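Local coordinates for protein putative short-chain dehydrogenase/reductase (Burkholderia xenovorans, PDB 5K9Z) that probably acts as an NAD(P)-dependent oxidoreductase on CH-OH groups, as a putative member of the short-chain dehydrogenase/reductase family, at residues C[99-105]-C[158-162]; C[139-143]-C[182-186]. All coordinates share one frame; numbering follows the deposited sequence.

Interaction 1 (C[99-105]-C[158-162]); sequences VGAYGSI and PHAYT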
loop_
_atom_site.group_PDB
_atom_site.type_symbol
_atom_site.label_atom_id
_atom_site.label_comp_id
_atom_site.label_asym_id
_atom_site.label_seq_id
_atom_site.Cartn_x
_atom_site.Cartn_y
_atom_site.Cartn_z
ATOM N N VAL C 99 -17.900 10.577 -9.488
ATOM C CA VAL C 99 -17.862 9.322 -8.742
ATOM C C VAL C 99 -18.452 8.168 -9.548
ATOM O O VAL C 99 -17.824 7.106 -9.684
ATOM C CB VAL C 99 -18.581 9.453 -7.376
ATOM C CG1 VAL C 99 -18.513 8.131 -6.617
ATOM C CG2 VAL C 99 -17.959 10.565 -6.559
ATOM N N GLY C 100 -19.687 8.331 -10.023
ATOM C CA GLY C 100 -20.318 7.337 -10.884
ATOM C C GLY C 100 -21.028 6.236 -10.108
ATOM O O GLY C 100 -21.774 6.505 -9.148
ATOM N N ALA C 101 -20.797 4.995 -10.523
ATOM C CA ALA C 101 -21.555 3.876 -9.984
ATOM C C ALA C 101 -21.211 3.621 -8.524
ATOM O O ALA C 101 -20.046 3.682 -8.116
ATOM C CB ALA C 101 -21.279 2.621 -10.807
ATOM N N TYR C 102 -22.226 3.321 -7.725
ATOM C CA TYR C 102 -21.978 2.931 -6.343
ATOM C C TYR C 102 -23.010 1.875 -5.973
ATOM O O TYR C 102 -23.937 1.583 -6.743
ATOM C CB TYR C 102 -22.052 4.121 -5.357
ATOM C CG TYR C 102 -23.466 4.557 -5.194
ATOM C CD1 TYR C 102 -24.083 5.322 -6.175
ATOM C CD2 TYR C 102 -24.225 4.121 -4.101
ATOM C CE1 TYR C 102 -25.422 5.678 -6.070
ATOM C CE2 TYR C 102 -25.571 4.465 -3.989
ATOM C CZ TYR C 102 -26.163 5.242 -4.990
ATOM O OH TYR C 102 -27.502 5.595 -4.909
ATOM N N GLY C 103 -22.847 1.297 -4.789
ATOM C CA GLY C 103 -23.773 0.290 -4.316
ATOM C C GLY C 103 -23.273 -1.091 -4.666
ATOM O O GLY C 103 -22.157 -1.269 -5.154
ATOM N N SER C 104 -24.139 -2.078 -4.466
ATOM C CA SER C 104 -23.707 -3.468 -4.491
ATOM C C SER C 104 -23.244 -3.894 -5.880
ATOM O O SER C 104 -23.879 -3.589 -6.895
ATOM C CB SER C 104 -24.831 -4.386 -4.020
ATOM O OG SER C 104 -24.423 -5.742 -4.122
ATOM N N ILE C 105 -22.134 -4.637 -5.910
ATOM C CA ILE C 105 -21.618 -5.142 -7.171
ATOM C C ILE C 105 -22.578 -6.139 -7.798
ATOM O O ILE C 105 -22.595 -6.281 -9.021
ATOM C CB ILE C 105 -20.214 -5.748 -6.959
ATOM C CG1 ILE C 105 -19.463 -5.849 -8.293
ATOM C CG2 ILE C 105 -20.305 -7.129 -6.296
ATOM C CD1 ILE C 105 -18.001 -6.200 -8.134
ATOM N N PRO C 158 -16.528 3.491 -3.989
ATOM C CA PRO C 158 -17.310 2.485 -4.717
ATOM C C PRO C 158 -16.428 1.575 -5.561
ATOM O O PRO C 158 -15.254 1.853 -5.807
ATOM C CB PRO C 158 -18.239 3.326 -5.604
ATOM C CG PRO C 158 -18.317 4.655 -4.916
ATOM C CD PRO C 158 -16.972 4.862 -4.283
ATOM N N HIS C 159 -17.028 0.474 -6.038
ATOM C CA HIS C 159 -16.249 -0.537 -6.752
ATOM C C HIS C 159 -15.664 0.018 -8.041
ATOM O O HIS C 159 -14.473 -0.150 -8.311
ATOM C CB HIS C 159 -17.101 -1.765 -7.060
ATOM C CG HIS C 159 -17.567 -2.496 -5.845
ATOM N ND1 HIS C 159 -16.706 -2.910 -4.851
ATOM C CD2 HIS C 159 -18.804 -2.894 -5.466
ATOM C CE1 HIS C 159 -17.395 -3.524 -3.903
ATOM N NE2 HIS C 159 -18.669 -3.534 -4.256
ATOM N N ALA C 160 -16.492 0.653 -8.871
ATOM C CA ALA C 160 -15.964 1.163 -10.137
ATOM C C ALA C 160 -14.950 2.263 -9.887
ATOM O O ALA C 160 -13.886 2.299 -10.521
ATOM C CB ALA C 160 -17.097 1.672 -11.025
ATOM N N TYR C 161 -15.265 3.162 -8.955
ATOM C CA TYR C 161 -14.328 4.198 -8.544
ATOM C C TYR C 161 -12.998 3.596 -8.124
ATOM O O TYR C 161 -11.939 3.997 -8.615
ATOM C CB TYR C 161 -14.931 4.981 -7.385
ATOM C CG TYR C 161 -14.234 6.260 -7.009
ATOM C CD1 TYR C 161 -14.523 7.447 -7.687
ATOM C CD2 TYR C 161 -13.366 6.316 -5.911
ATOM C CE1 TYR C 161 -13.942 8.638 -7.317
ATOM C CE2 TYR C 161 -12.786 7.517 -5.519
ATOM C CZ TYR C 161 -13.069 8.667 -6.234
ATOM O OH TYR C 161 -12.489 9.851 -5.867
ATOM N N THR C 162 -13.042 2.587 -7.252
ATOM C CA THR C 162 -11.804 2.011 -6.743
ATOM C C THR C 162 -11.001 1.357 -7.872
ATOM O O THR C 162 -9.780 1.529 -7.953
ATOM C CB THR C 162 -12.126 1.008 -5.633
ATOM O OG1 THR C 162 -12.781 1.673 -4.524
ATOM C CG2 THR C 162 -10.871 0.313 -5.155
HETATM O O HOH W 1 -17.731 4.575 -9.031
HETATM O O HOH W 2 -19.257 0.903 -8.229
HETATM O O HOH W 3 -19.769 0.225 -4.674
#

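Interaction 2 (C[139-143]-C[182-186]); sequences GSGCI and RGVRV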
loop_
_atom_site.group_PDB
_atom_site.type_symbol
_atom_site.label_atom_id
_atom_site.label_comp_id
_atom_site.label_asym_id
_atom_site.label_seq_id
_atom_site.Cartn_x
_atom_site.Cartn_y
_atom_site.Cartn_z
ATOM N N GLY C 139 10.498 17.867 -25.469
ATOM C CA GLY C 139 11.517 17.306 -24.607
ATOM C C GLY C 139 11.322 17.638 -23.144
ATOM O O GLY C 139 12.274 17.551 -22.368
ATOM N N SER C 140 10.116 18.043 -22.745
ATOM C CA SER C 140 9.840 18.374 -21.352
ATOM C C SER C 140 8.332 18.433 -21.165
ATOM O O SER C 140 7.572 18.574 -22.127
ATOM C CB SER C 140 10.458 19.712 -20.930
ATOM O OG SER C 140 9.798 20.775 -21.606
ATOM N N GLY C 141 7.918 18.338 -19.921
ATOM C CA GLY C 141 6.509 18.417 -19.593
ATOM C C GLY C 141 6.182 17.524 -18.418
ATOM O O GLY C 141 6.911 16.595 -18.073
ATOM N N CYS C 142 5.015 17.780 -17.828
ATOM C CA CYS C 142 4.599 17.122 -16.604
ATOM C C CYS C 142 3.132 16.750 -16.755
ATOM O O CYS C 142 2.295 17.631 -16.965
ATOM C CB CYS C 142 4.808 18.060 -15.407
ATOM S SG CYS C 142 4.446 17.312 -13.857
ATOM N N ILE C 143 2.815 15.460 -16.660
ATOM C CA ILE C 143 1.439 14.982 -16.766
ATOM C C ILE C 143 0.991 14.496 -15.393
ATOM O O ILE C 143 1.603 13.592 -14.807
ATOM C CB ILE C 143 1.310 13.875 -17.822
ATOM C CG1 ILE C 143 1.795 14.401 -19.183
ATOM C CG2 ILE C 143 -0.118 13.424 -17.922
ATOM C CD1 ILE C 143 1.877 13.336 -20.276
ATOM N N ARG C 182 12.158 10.477 -22.655
ATOM C CA ARG C 182 11.790 11.587 -23.529
ATOM C C ARG C 182 11.742 12.919 -22.788
ATOM O O ARG C 182 11.400 13.935 -23.398
ATOM C CB ARG C 182 10.428 11.330 -24.200
ATOM C CG ARG C 182 10.222 9.915 -24.755
ATOM C CD ARG C 182 11.037 9.635 -26.021
ATOM N NE ARG C 182 10.726 10.538 -27.128
ATOM C CZ ARG C 182 9.767 10.329 -28.035
ATOM N NH1 ARG C 182 9.001 9.245 -27.974
ATOM N NH2 ARG C 182 9.572 11.208 -29.009
ATOM N N GLY C 183 12.063 12.938 -21.493
ATOM C CA GLY C 183 12.037 14.157 -20.719
ATOM C C GLY C 183 10.695 14.529 -20.117
ATOM O O GLY C 183 10.560 15.648 -19.603
ATOM N N VAL C 184 9.704 13.634 -20.143
ATOM C CA VAL C 184 8.344 13.953 -19.710
ATOM C C VAL C 184 8.038 13.138 -18.463
ATOM O O VAL C 184 8.178 11.909 -18.468
ATOM C CB VAL C 184 7.314 13.666 -20.821
ATOM C CG1 VAL C 184 5.898 13.994 -20.337
ATOM C CG2 VAL C 184 7.640 14.465 -22.075
ATOM N N ARG C 185 7.594 13.818 -17.409
ATOM C CA ARG C 185 7.273 13.171 -16.146
ATOM C C ARG C 185 5.782 12.896 -16.054
ATOM O O ARG C 185 4.973 13.617 -16.640
ATOM C CB ARG C 185 7.701 14.023 -14.948
ATOM C CG ARG C 185 9.199 14.208 -14.798
ATOM C CD ARG C 185 9.515 14.930 -13.486
ATOM N NE ARG C 185 9.047 16.304 -13.515
ATOM C CZ ARG C 185 8.118 16.801 -12.707
ATOM N NH1 ARG C 185 7.551 16.036 -11.777
ATOM N NH2 ARG C 185 7.769 18.072 -12.824
ATOM N N VAL C 186 5.432 11.814 -15.349
ATOM C CA VAL C 186 4.038 11.433 -15.115
ATOM C C VAL C 186 3.888 11.085 -13.635
ATOM O O VAL C 186 4.588 10.203 -13.133
ATOM C CB VAL C 186 3.583 10.245 -15.982
ATOM C CG1 VAL C 186 2.040 10.066 -15.898
ATOM C CG2 VAL C 186 4.056 10.390 -17.462
HETATM O O HOH W 4 10.002 17.930 -17.560
#

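Interaction 1 (C[99-105]-C[158-162])
Pro158 packs its ring on Val99, Ala101 and Tyr102, right before helix 159-179 of this short-chain dehydrogenase/reductase (SDR) fold. It is the N-cap residue of that helix. Its CG meets Val99 CG1 at 3.9 Å, and the two side chains cross at about a right angle. Farther along, Tyr102 CB lies 3.8 Å from Pro158 CG. The Tyr102 ring then leads away from the helix. Between these two flanking contacts the packing is tight, with Ala101 O only 3.1 Å from Pro158 CB.

Tyr161 presents the edge of its ring to segment 99-105. Val99 O lies near the ring plane. With its CG anti to the backbone N (chi1 -168°), Tyr161 brings CD1 to 4.2 Å from Val99 CG1. Tyr161 opens the Tyr-x-x-x-Lys sequence of the family, which carries the catalytic tyrosine in relatives. Ala101 and Ala160 meet methyl to methyl.

At the other end Ile105 crosses the His159 side chain at about a right angle. Its CB is 3.5 Å from His159 CD2, and its CD1 lies over one face of the imidazole, offset toward the rim. The His159 ring is also stacked on His266 of the second subunit. Residues 100-102 pair with an antiparallel strand of that subunit, so this contact belongs to the dimer interface.

Three waters join the carbonyls of the strand and loop to the first turn of the helix. One links Gly103 O to His159 N. A second accepts from Ala160 N and binds Ala101 O weakly. The third donates to Val99 O and Ala101 O, 2.6 Å from each, and takes a weak bond from Tyr161 N at 2.8 Å.

Interaction 2 (C[139-143]-C[182-186])
Arg185 O accepts the N-H of Ile143 at 2.8 Å, with an N-H...O angle of 167°. The CA-H of Cys142 also approaches this oxygen, less directly. One step back, Arg185 N donates to Gly141 O at 2.9 Å. These bonds join two parallel strands; the axes of 141-143 and 184-186 come within 4.7 Å of each other. Toward Gly183 a water joins the two segments, accepting from Gly141 N and donating to Gly183 O.

On one face of the sheet Cys142 SG sits over a face of the Arg185 guanidinium, 3.6 Å from NH2. The arginine reaches back to it through a bend at chi3 (-68°). Its nitrogens are held from outside the two segments: NH2 donates to Leu235 O and NH1 to Val243 O. These bonds help fix the plane that lies against the sulfur.

The other face is aliphatic. Ile143 CD1 reaches Val184 CG1 at 4.1 Å, and Ile143 CB faces Val186 CG1 at 4.3 Å. Helices 110-138 and 159-179 cover this face, with Met135 touching both Ile143 and Val184.

Gly183, with positive phi, is the C-prime residue of a Schellman motif that ends helix 159-179 just before the second strand. Strand, helix and parallel strand make a beta-alpha-beta crossover, the repeating element of the Rossmann fold.

In the fold
From the N terminus the chain passes through 99-105, then helix 110-138, and enters strand 141-146 with segment 139-143. It returns to 99-105 at residues 158-162, closing the loop of interaction 1. Helix 159-179 then carries it to 182-186, where interaction 2 closes against 139-143. The segments alternate, so the two loops cross and neither nests in the other. Helix 159-179 links them: its start belongs to interaction 1, and its end leads into interaction 2. Their centres are 32 Å apart, on opposite sides of the chain's centre. Interaction 1 ties this helix to the dimer-facing strand 100-102. Interaction 2 joins neighbouring strands of the central parallel sheet.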